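Side-chain contacts in beta-galactoside alpha-2,6-sialyltransferase (Photobacterium sp., PDB 2Z4T), which probably transfers sialic acid from a CMP-linked donor to the galactose of acceptors such as lactose, forming an alpha-2,6 linkage: residues 482-487 against 492-497; 462-467 against 501-506; 186-191 against 214-219; 117-122 against 178-183. All coordinates share one frame; numbering follows the deposited sequence. Where two conformers were deposited one is given.

Contact 1: 482-487 against 492-497. With PO4 (phosphate ion), chain J.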
# COMPACT_ATOMS: atom_id res chain seq x y z
N LEU A 482 -5.10 -20.38 11.30
CA LEU A 482 -4.72 -19.10 11.80
C LEU A 482 -4.09 -19.29 13.18
O LEU A 482 -3.03 -18.69 13.47
CB LEU A 482 -5.91 -18.12 11.83
CG LEU A 482 -5.53 -16.70 12.28
CD1 LEU A 482 -4.54 -16.07 11.27
CD2 LEU A 482 -6.73 -15.78 12.57
N VAL A 483 -4.69 -20.16 14.00
CA VAL A 483 -4.14 -20.41 15.34
C VAL A 483 -2.73 -20.98 15.24
O VAL A 483 -1.81 -20.49 15.91
CB VAL A 483 -5.02 -21.34 16.18
CG1 VAL A 483 -4.36 -21.59 17.53
CG2 VAL A 483 -6.40 -20.74 16.37
N GLN A 484 -2.56 -21.98 14.37
CA GLN A 484 -1.26 -22.62 14.18
C GLN A 484 -0.21 -21.69 13.54
O GLN A 484 0.96 -21.75 13.92
CB GLN A 484 -1.39 -23.95 13.40
CG GLN A 484 -2.11 -25.08 14.15
CD GLN A 484 -1.47 -25.39 15.52
OE1 GLN A 484 -0.26 -25.58 15.62
NE2 GLN A 484 -2.28 -25.42 16.57
N VAL A 485 -0.61 -20.82 12.61
CA VAL A 485 0.30 -19.75 12.13
C VAL A 485 0.99 -19.07 13.34
O VAL A 485 2.19 -18.75 13.27
CB VAL A 485 -0.32 -18.86 11.09
CG1 VAL A 485 0.66 -17.77 10.69
CG2 VAL A 485 -0.68 -19.72 9.87
N MET A 486 0.28 -18.70 14.40
CA MET A 486 0.30 -17.36 14.95
C MET A 486 1.11 -17.89 16.18
O MET A 486 1.99 -17.22 16.75
CB MET A 486 -1.05 -16.80 15.37
CG MET A 486 -1.60 -15.83 14.34
SD MET A 486 -2.76 -14.67 15.04
CE MET A 486 -4.27 -15.40 14.61
N ILE A 487 0.84 -19.16 16.53
CA ILE A 487 1.69 -19.92 17.42
C ILE A 487 3.10 -20.06 16.84
O ILE A 487 4.06 -19.73 17.51
CB ILE A 487 1.12 -21.33 17.72
CG1 ILE A 487 -0.12 -21.25 18.60
CG2 ILE A 487 2.18 -22.20 18.42
CD1 ILE A 487 -0.95 -22.52 18.59
N VAL A 492 1.67 -16.08 19.98
CA VAL A 492 0.83 -16.60 21.01
C VAL A 492 1.40 -17.98 21.34
O VAL A 492 2.07 -18.59 20.50
CB VAL A 492 -0.62 -16.64 20.44
CG1 VAL A 492 -0.91 -17.94 19.64
CG2 VAL A 492 -1.60 -16.41 21.51
N LYS A 493 1.16 -18.45 22.55
CA LYS A 493 1.60 -19.79 22.96
C LYS A 493 0.39 -20.72 23.00
O LYS A 493 -0.68 -20.30 23.46
CB LYS A 493 2.29 -19.73 24.32
CG LYS A 493 3.79 -19.46 24.23
CD LYS A 493 4.45 -19.19 25.61
CE LYS A 493 5.00 -17.75 25.66
NZ LYS A 493 5.71 -17.43 26.94
N GLU A 494 0.54 -21.96 22.54
CA GLU A 494 -0.61 -22.86 22.44
C GLU A 494 -1.38 -23.01 23.75
O GLU A 494 -2.61 -22.88 23.77
CB GLU A 494 -0.22 -24.25 21.90
CG GLU A 494 -1.43 -24.98 21.27
CD GLU A 494 -1.14 -26.43 20.86
OE1 GLU A 494 -0.94 -27.26 21.78
OE2 GLU A 494 -1.16 -26.73 19.63
N GLU A 495 -0.67 -23.27 24.84
CA GLU A 495 -1.34 -23.50 26.12
C GLU A 495 -2.15 -22.28 26.60
O GLU A 495 -3.00 -22.41 27.46
CB GLU A 495 -0.36 -24.02 27.19
CG GLU A 495 0.86 -23.09 27.53
CD GLU A 495 1.95 -23.04 26.42
OE1 GLU A 495 1.83 -23.75 25.38
OE2 GLU A 495 2.93 -22.27 26.60
N ASN A 496 -1.90 -21.11 26.01
CA ASN A 496 -2.63 -19.89 26.38
C ASN A 496 -3.61 -19.34 25.33
O ASN A 496 -4.19 -18.26 25.54
CB ASN A 496 -1.66 -18.76 26.73
CG ASN A 496 -0.63 -19.16 27.80
OD1 ASN A 496 -0.74 -20.20 28.46
ND2 ASN A 496 0.39 -18.32 27.95
N VAL A 497 -3.77 -20.02 24.19
CA VAL A 497 -4.69 -19.57 23.16
C VAL A 497 -6.07 -19.45 23.78
O VAL A 497 -6.48 -20.35 24.53
CB VAL A 497 -4.77 -20.57 21.98
CG1 VAL A 497 -5.95 -20.28 21.10
CG2 VAL A 497 -3.48 -20.55 21.17
P PO4 J . 0.55 -16.12 25.01
O1 PO4 J . -0.23 -17.19 24.28
O2 PO4 J . 2.03 -16.39 24.87
O3 PO4 J . 0.22 -14.76 24.42
O4 PO4 J . 0.14 -16.19 26.46
O HOH W 1 4.71 -19.23 20.79
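The carbonyl oxygen of V492 is approached from two quarters: water 1 donates to V492 O at 2.7 Å and weakly to I487 O, bridging the segments, and I487 CA points its hydrogen at V492 O from 3.4 Å, nearly straight at 170°. A weak bond from V492 N to M486 O (3.4 Å) accompanies the chain's return to helix 481-488. Otherwise the contact is mostly aliphatic. I487 turns CG1 away from its carbonyl carbon (chi1 -70°) and runs on extended, which lays I487 CG1 on V492 CG1 at 3.6 Å and carries I487 CD1 to E494 CG at 3.7 Å. Thus E494 offers its methylene stem, its carboxylate staying at the border. There E494 OE2 lies 3.5 Å from Q484 NE2 with the flat groups steeply inclined, and the amide nitrogen instead bonds L478 O. Deeper, V483 CG1 meets V497 CG2 at 3.9 Å, compact branched valines suiting a buried position against F465. On the outer side K493 N gives a straight, 2.6 Å bond to O1 of a phosphate ion, probably from the crystallisation liquor. The return from the helix is thus held mainly by hydrophobic burial, with backbone bonds as light fastenings.

Contact 2: 462-467 against 501-506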
# COMPACT_ATOMS: atom_id res chain seq x y z
N PHE A 462 -3.68 -9.54 25.60
CA PHE A 462 -4.17 -10.86 25.22
C PHE A 462 -4.79 -10.82 23.83
O PHE A 462 -5.24 -9.77 23.37
CB PHE A 462 -5.13 -11.46 26.25
CG PHE A 462 -6.42 -10.69 26.43
CD1 PHE A 462 -7.50 -10.88 25.58
CD2 PHE A 462 -6.57 -9.79 27.49
CE1 PHE A 462 -8.71 -10.17 25.74
CE2 PHE A 462 -7.77 -9.07 27.67
CZ PHE A 462 -8.84 -9.27 26.78
N ILE A 463 -4.80 -11.97 23.18
CA ILE A 463 -5.42 -12.11 21.88
C ILE A 463 -6.52 -13.15 21.99
O ILE A 463 -6.39 -14.14 22.70
CB ILE A 463 -4.40 -12.53 20.82
CG1 ILE A 463 -3.30 -11.47 20.68
CG2 ILE A 463 -5.06 -12.77 19.47
CD1 ILE A 463 -2.18 -11.87 19.73
N VAL A 464 -7.64 -12.95 21.31
CA VAL A 464 -8.70 -13.92 21.40
C VAL A 464 -9.08 -14.33 20.01
O VAL A 464 -9.22 -13.48 19.13
CB VAL A 464 -9.93 -13.37 22.17
CG1 VAL A 464 -11.08 -14.37 22.13
CG2 VAL A 464 -9.55 -13.05 23.61
N PHE A 465 -9.23 -15.63 19.80
CA PHE A 465 -9.64 -16.17 18.53
C PHE A 465 -11.13 -16.41 18.50
O PHE A 465 -11.77 -16.62 19.52
CB PHE A 465 -8.91 -17.48 18.23
CG PHE A 465 -7.44 -17.32 18.02
CD1 PHE A 465 -6.91 -17.35 16.74
CD2 PHE A 465 -6.58 -17.16 19.10
CE1 PHE A 465 -5.54 -17.20 16.54
CE2 PHE A 465 -5.20 -17.01 18.90
CZ PHE A 465 -4.68 -17.02 17.62
N THR A 466 -11.64 -16.40 17.28
CA THR A 466 -13.01 -16.64 16.89
C THR A 466 -13.58 -18.04 17.22
O THR A 466 -12.87 -19.03 17.20
CB THR A 466 -13.03 -16.34 15.39
OG1 THR A 466 -13.39 -14.96 15.21
CG2 THR A 466 -13.90 -17.28 14.56
N SER A 467 -14.86 -18.10 17.55
CA SER A 467 -15.58 -19.35 17.75
C SER A 467 -16.89 -19.21 17.02
O SER A 467 -17.38 -18.10 16.83
CB SER A 467 -15.87 -19.59 19.24
OG SER A 467 -14.71 -19.94 19.95
N ALA A 501 -15.11 -18.66 23.35
CA ALA A 501 -16.23 -19.46 23.87
C ALA A 501 -16.27 -20.44 25.09
O ALA A 501 -17.40 -20.76 25.47
CB ALA A 501 -17.02 -20.07 22.67
N ASP A 502 -15.20 -20.92 25.76
CA ASP A 502 -13.86 -20.38 26.14
C ASP A 502 -13.78 -19.24 27.16
O ASP A 502 -13.10 -19.39 28.18
CB ASP A 502 -12.83 -20.27 25.02
CG ASP A 502 -11.36 -20.40 25.54
OD1 ASP A 502 -10.49 -20.90 24.80
OD2 ASP A 502 -11.07 -20.01 26.68
N LEU A 503 -14.44 -18.11 26.92
CA LEU A 503 -14.30 -17.02 27.87
C LEU A 503 -15.52 -16.98 28.77
O LEU A 503 -16.60 -17.40 28.35
CB LEU A 503 -14.15 -15.68 27.16
CG LEU A 503 -12.91 -15.43 26.32
CD1 LEU A 503 -13.10 -14.11 25.57
CD2 LEU A 503 -11.61 -15.43 27.15
N PRO A 504 -15.37 -16.45 30.00
CA PRO A 504 -16.51 -16.29 30.90
C PRO A 504 -17.51 -15.34 30.29
O PRO A 504 -17.12 -14.44 29.57
CB PRO A 504 -15.91 -15.64 32.15
CG PRO A 504 -14.44 -15.64 31.98
CD PRO A 504 -14.10 -15.97 30.59
N ASN A 505 -18.78 -15.55 30.58
CA ASN A 505 -19.82 -14.67 30.12
C ASN A 505 -20.04 -13.46 31.08
O ASN A 505 -20.57 -13.61 32.20
CB ASN A 505 -21.12 -15.45 29.90
CG ASN A 505 -22.20 -14.62 29.23
OD1 ASN A 505 -22.01 -13.43 28.94
ND2 ASN A 505 -23.36 -15.23 28.99
N CYS A 506 -19.65 -12.28 30.62
CA CYS A 506 -19.72 -11.10 31.44
C CYS A 506 -20.97 -10.27 31.18
O CYS A 506 -21.06 -9.14 31.65
CB CYS A 506 -18.49 -10.25 31.22
SG CYS A 506 -16.96 -11.12 31.58
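V464 and L503 meet tip to tip in the buried half of this contact, V464 CG1 standing 4.0 Å from L503 CD1, with the second valine methyl, V464 CG2, scarcely farther from L503 CD1 at 4.2 Å. One leucine methyl therefore faces the fork of the valine. L503 gets there with an extended side chain (chi2 172°), and the same leucine leans on V381 of helix 371-386, so a long aliphatic residue suits a position that must touch both strand and helix. V464, branched at CB, suits an extended strand and turns both methyls to L503. That strand, 460-465, belongs to the parallel sheet of the second Rossmann-like domain of the GT-B fold: V464 is bonded through its backbone to G446 and A448, while F465 pairs with L498 and W500 around the outermost strand, 498-499. The chain then passes through 501-506 and leads on to C506, which is tied to C511 by a disulfide. The other end of the contact is nearer to solvent and less certain. There S467 and A501 are both partly exposed, with S467 OG 3.6 Å from A501 CB, but A501 was modelled in two conformers, so that touch is doubtful in detail. Close by, L503 O accepts a hydrogen bond from a glycerol, probably left by the crystallisation liquor.

Contact 3: 186-191 against 214-219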
# COMPACT_ATOMS: atom_id res chain seq x y z
N LYS A 186 -4.40 2.22 -23.42
CA LYS A 186 -4.29 3.50 -24.09
C LYS A 186 -2.90 4.10 -23.89
O LYS A 186 -2.33 4.63 -24.83
CB LYS A 186 -5.42 4.45 -23.67
CG LYS A 186 -6.80 3.93 -24.08
CD LYS A 186 -7.94 4.86 -23.67
CE LYS A 186 -9.28 4.16 -23.83
NZ LYS A 186 -10.40 5.10 -24.07
N GLN A 187 -2.34 3.99 -22.69
CA GLN A 187 -0.97 4.48 -22.47
C GLN A 187 0.05 3.73 -23.33
O GLN A 187 0.98 4.35 -23.87
CB GLN A 187 -0.55 4.43 -20.98
CG GLN A 187 -1.39 5.27 -20.03
CD GLN A 187 -1.52 6.74 -20.46
OE1 GLN A 187 -2.62 7.23 -20.73
NE2 GLN A 187 -0.39 7.43 -20.51
N ALA A 188 -0.12 2.42 -23.45
CA ALA A 188 0.77 1.57 -24.24
C ALA A 188 0.69 1.92 -25.71
O ALA A 188 1.69 1.84 -26.43
CB ALA A 188 0.41 0.11 -24.04
N GLN A 189 -0.50 2.31 -26.16
CA GLN A 189 -0.74 2.66 -27.55
C GLN A 189 -0.20 4.04 -27.89
O GLN A 189 0.11 4.32 -29.03
CB GLN A 189 -2.24 2.65 -27.84
CG GLN A 189 -2.78 1.32 -28.29
CD GLN A 189 -4.27 1.21 -28.11
OE1 GLN A 189 -4.86 0.18 -28.43
NE2 GLN A 189 -4.90 2.26 -27.57
N THR A 190 -0.07 4.86 -26.87
CA THR A 190 0.07 6.30 -27.03
C THR A 190 1.47 6.80 -26.68
O THR A 190 1.93 7.79 -27.22
CB THR A 190 -1.05 6.98 -26.17
OG1 THR A 190 -2.23 7.10 -26.98
CG2 THR A 190 -0.66 8.35 -25.60
N LYS A 191 2.16 6.10 -25.79
CA LYS A 191 3.50 6.49 -25.39
C LYS A 191 4.56 5.77 -26.21
O LYS A 191 4.44 4.56 -26.48
CB LYS A 191 3.68 6.23 -23.89
CG LYS A 191 2.76 7.09 -23.02
CD LYS A 191 2.97 8.56 -23.33
CE LYS A 191 2.56 9.44 -22.18
NZ LYS A 191 1.09 9.53 -22.12
N LYS A 214 -1.76 -9.56 -19.81
CA LYS A 214 -2.02 -10.16 -21.09
C LYS A 214 -2.32 -9.15 -22.18
O LYS A 214 -2.20 -9.47 -23.34
CB LYS A 214 -3.00 -11.31 -21.00
CG LYS A 214 -4.41 -11.01 -20.72
CD LYS A 214 -5.17 -12.36 -20.61
CE LYS A 214 -5.69 -12.84 -21.97
NZ LYS A 214 -6.63 -13.99 -21.81
N GLU A 215 -2.67 -7.93 -21.81
CA GLU A 215 -2.76 -6.83 -22.77
C GLU A 215 -1.38 -6.31 -23.09
O GLU A 215 -0.98 -6.27 -24.26
CB GLU A 215 -3.62 -5.69 -22.24
CG GLU A 215 -5.08 -6.04 -22.07
CD GLU A 215 -5.70 -6.59 -23.33
OE1 GLU A 215 -5.55 -5.96 -24.41
OE2 GLU A 215 -6.32 -7.68 -23.25
N LEU A 216 -0.65 -5.93 -22.06
CA LEU A 216 0.71 -5.40 -22.17
C LEU A 216 1.71 -6.35 -22.86
O LEU A 216 2.66 -5.89 -23.50
CB LEU A 216 1.24 -5.03 -20.78
CG LEU A 216 0.57 -3.81 -20.15
CD1 LEU A 216 1.28 -3.37 -18.87
CD2 LEU A 216 0.54 -2.67 -21.17
N ASN A 217 1.50 -7.65 -22.70
CA ASN A 217 2.36 -8.65 -23.29
C ASN A 217 2.63 -8.45 -24.79
O ASN A 217 3.74 -8.72 -25.25
CB ASN A 217 1.81 -10.06 -23.06
CG ASN A 217 2.85 -11.13 -23.34
OD1 ASN A 217 3.88 -11.22 -22.65
ND2 ASN A 217 2.60 -11.94 -24.38
N SER A 218 1.63 -8.00 -25.54
CA SER A 218 1.80 -7.81 -26.98
C SER A 218 2.44 -6.46 -27.36
O SER A 218 2.71 -6.21 -28.54
CB SER A 218 0.47 -8.01 -27.72
OG SER A 218 -0.54 -7.17 -27.17
N PHE A 219 2.70 -5.61 -26.36
CA PHE A 219 3.27 -4.27 -26.59
C PHE A 219 4.79 -4.18 -26.38
O PHE A 219 5.26 -4.10 -25.25
CB PHE A 219 2.60 -3.26 -25.68
CG PHE A 219 1.25 -2.87 -26.13
CD1 PHE A 219 0.13 -3.47 -25.56
CD2 PHE A 219 1.09 -1.92 -27.13
CE1 PHE A 219 -1.16 -3.12 -25.97
CE2 PHE A 219 -0.20 -1.56 -27.55
CZ PHE A 219 -1.32 -2.17 -26.96
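The ring of F219 presents one face to A188, whose CB sits 3.6 Å above the ring plane and over its centre, only 9° off the normal: a well-centred CH-pi contact. Q189 comes at the same ring obliquely, its CG 3.9 Å from F219 CE2, and its amide is turned 69° from the ring plane, so the flat groups do not stack. Beyond CG the glutamine runs extended (chi2 160°), which takes the polar end past the phenyl group while the aliphatic stem stays beside it; this division suits an exposed helix position. An alanine suits position 188 because its single methyl lets the ring settle close to the helix backbone. The same methyl also meets L216, with A188 CB 4.0 Å from L216 CD2, and both residues rest on V222 of the sheet beneath. Here the Rossmann-like pattern of the first GT-B domain is evident: helix 178-190 precedes strand 194-201, and helix 205-216 is the connection in the beta-alpha-beta crossover from that strand to its parallel neighbour 222-230. The two helices pack on the same side of the sheet. F219 belongs to the link after the second helix, where a type I turn from L216 to F219, closed by F219 N to L216 O at 2.9 Å, brings the phenyl group back against A188.

Contact 4: 117-122 against 178-183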
# COMPACT_ATOMS: atom_id res chain seq x y z
N LEU A 117 4.51 4.53 -15.73
CA LEU A 117 3.24 4.25 -15.11
C LEU A 117 3.49 3.37 -13.88
O LEU A 117 4.41 2.51 -13.86
CB LEU A 117 2.33 3.57 -16.13
CG LEU A 117 0.85 3.41 -15.82
CD1 LEU A 117 0.20 4.77 -15.61
CD2 LEU A 117 0.14 2.65 -16.93
N GLU A 118 2.70 3.65 -12.84
CA GLU A 118 2.68 2.86 -11.63
C GLU A 118 1.24 2.52 -11.35
O GLU A 118 0.41 3.43 -11.24
CB GLU A 118 3.23 3.65 -10.47
CG GLU A 118 4.73 3.85 -10.50
CD GLU A 118 5.18 4.79 -9.40
OE1 GLU A 118 6.41 4.98 -9.25
OE2 GLU A 118 4.31 5.36 -8.70
N VAL A 119 0.94 1.22 -11.27
CA VAL A 119 -0.41 0.72 -11.03
C VAL A 119 -0.48 -0.00 -9.67
O VAL A 119 0.37 -0.84 -9.36
CB VAL A 119 -0.86 -0.21 -12.16
CG1 VAL A 119 -2.29 -0.67 -11.96
CG2 VAL A 119 -0.72 0.48 -13.54
N TYR A 120 -1.48 0.33 -8.85
CA TYR A 120 -1.62 -0.24 -7.52
C TYR A 120 -3.04 -0.73 -7.28
O TYR A 120 -3.99 0.06 -7.37
CB TYR A 120 -1.32 0.80 -6.44
CG TYR A 120 -0.01 1.58 -6.58
CD1 TYR A 120 1.10 1.21 -5.83
CD2 TYR A 120 0.08 2.70 -7.42
CE1 TYR A 120 2.30 1.91 -5.92
CE2 TYR A 120 1.27 3.42 -7.51
CZ TYR A 120 2.38 3.02 -6.75
OH TYR A 120 3.56 3.70 -6.81
N VAL A 121 -3.19 -2.02 -6.97
CA VAL A 121 -4.51 -2.61 -6.84
C VAL A 121 -4.64 -3.40 -5.54
O VAL A 121 -3.82 -4.31 -5.24
CB VAL A 121 -4.86 -3.53 -8.04
CG1 VAL A 121 -6.33 -3.97 -7.99
CG2 VAL A 121 -4.57 -2.83 -9.39
N ASP A 122 -5.68 -3.08 -4.78
CA ASP A 122 -6.01 -3.81 -3.58
C ASP A 122 -7.39 -3.43 -3.04
O ASP A 122 -7.81 -2.28 -3.13
CB ASP A 122 -4.94 -3.57 -2.49
CG ASP A 122 -5.29 -4.25 -1.18
OD1 ASP A 122 -5.63 -5.46 -1.20
OD2 ASP A 122 -5.25 -3.59 -0.13
N ALA A 178 -12.12 -3.47 -15.75
CA ALA A 178 -11.89 -3.35 -17.19
C ALA A 178 -11.42 -1.95 -17.55
O ALA A 178 -10.54 -1.78 -18.39
CB ALA A 178 -13.16 -3.72 -17.99
N ASP A 179 -12.02 -0.93 -16.93
CA ASP A 179 -11.66 0.44 -17.32
C ASP A 179 -10.23 0.80 -16.91
O ASP A 179 -9.60 1.63 -17.55
CB ASP A 179 -12.72 1.50 -16.91
CG ASP A 179 -12.86 1.68 -15.39
OD1 ASP A 179 -12.71 0.72 -14.62
OD2 ASP A 179 -13.14 2.82 -14.97
N LEU A 180 -9.69 0.16 -15.88
CA LEU A 180 -8.28 0.36 -15.53
C LEU A 180 -7.39 -0.26 -16.60
O LEU A 180 -6.41 0.35 -17.03
CB LEU A 180 -7.96 -0.31 -14.19
CG LEU A 180 -6.83 0.18 -13.29
CD1 LEU A 180 -6.45 -0.90 -12.28
CD2 LEU A 180 -5.62 0.69 -14.02
N VAL A 181 -7.75 -1.47 -17.02
CA VAL A 181 -7.00 -2.18 -18.06
C VAL A 181 -7.00 -1.34 -19.35
O VAL A 181 -5.92 -1.07 -19.90
CB VAL A 181 -7.54 -3.62 -18.32
CG1 VAL A 181 -6.89 -4.23 -19.56
CG2 VAL A 181 -7.33 -4.52 -17.11
N GLN A 182 -8.18 -0.91 -19.79
CA GLN A 182 -8.32 -0.05 -20.98
C GLN A 182 -7.44 1.21 -20.89
O GLN A 182 -6.79 1.60 -21.86
CB GLN A 182 -9.78 0.36 -21.16
CG GLN A 182 -10.68 -0.78 -21.62
CD GLN A 182 -12.15 -0.58 -21.26
OE1 GLN A 182 -12.91 -1.55 -21.23
NE2 GLN A 182 -12.55 0.66 -20.98
N GLU A 183 -7.43 1.84 -19.72
CA GLU A 183 -6.62 3.03 -19.57
C GLU A 183 -5.13 2.72 -19.71
O GLU A 183 -4.38 3.49 -20.33
CB GLU A 183 -6.92 3.77 -18.26
CG GLU A 183 -6.29 5.16 -18.19
CD GLU A 183 -6.61 6.04 -19.43
OE1 GLU A 183 -7.81 6.15 -19.80
OE2 GLU A 183 -5.65 6.59 -20.03
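L180 carries the contact from the helix, and V119 and V121 receive it from the strand. The CB of L180 points at the strand without yet touching; CG then swings opposite the backbone N (chi1 -154°) and hands the two methyls forward. L180 CD1 reaches V121 CG2 at 4.0 Å, tip to tip, and also lies 4.2 Å from V119 CG1. L180 CD2 meets the same methyl, V119 CG1, at 4.1 Å, beside CD1, the leucine and valine lying alongside and pointing opposite ways. A forked leucine suits this place because each branch finds a valine, and valines two residues apart suit a strand, their short branched groups facing the same way. Y120 turns from the helix, and its OH donates to E118 OE2 at 2.6 Å, arriving from above the carboxylate plane; E118 also pairs with R147. D122 binds magnesium in a crystal structure of this protein, though not in this model; its carboxylate is held by T128, N201 and A124 N. L180 also rests on Y148 of strand 146-151 and V121 on N208 of helix 205-216, so helix 178-190 covers one face of the Rossmann-like sheet while helix 126-141 backs Y120 on the other.

Following the chain from the N terminus, contact 4 opens first, on strand 103-122, and closes when helix 178-190 begins. Contact 3 starts farther along that same helix and closes at the end of helix 205-216, so the two stand in series, their centres about 12 Å apart, and are joined by V181 touching E215. Both belong to the first Rossmann-like domain. Much later, contact 2 opens on strand 460-465; before it closes at 501-506, contact 1 opens and closes within its span. F465 joins this nested pair by packing against V483 and V497. Contacts 1 and 2 thus fasten the C-terminal domain's sheet edge, across the chain's centre from contacts 3 and 4.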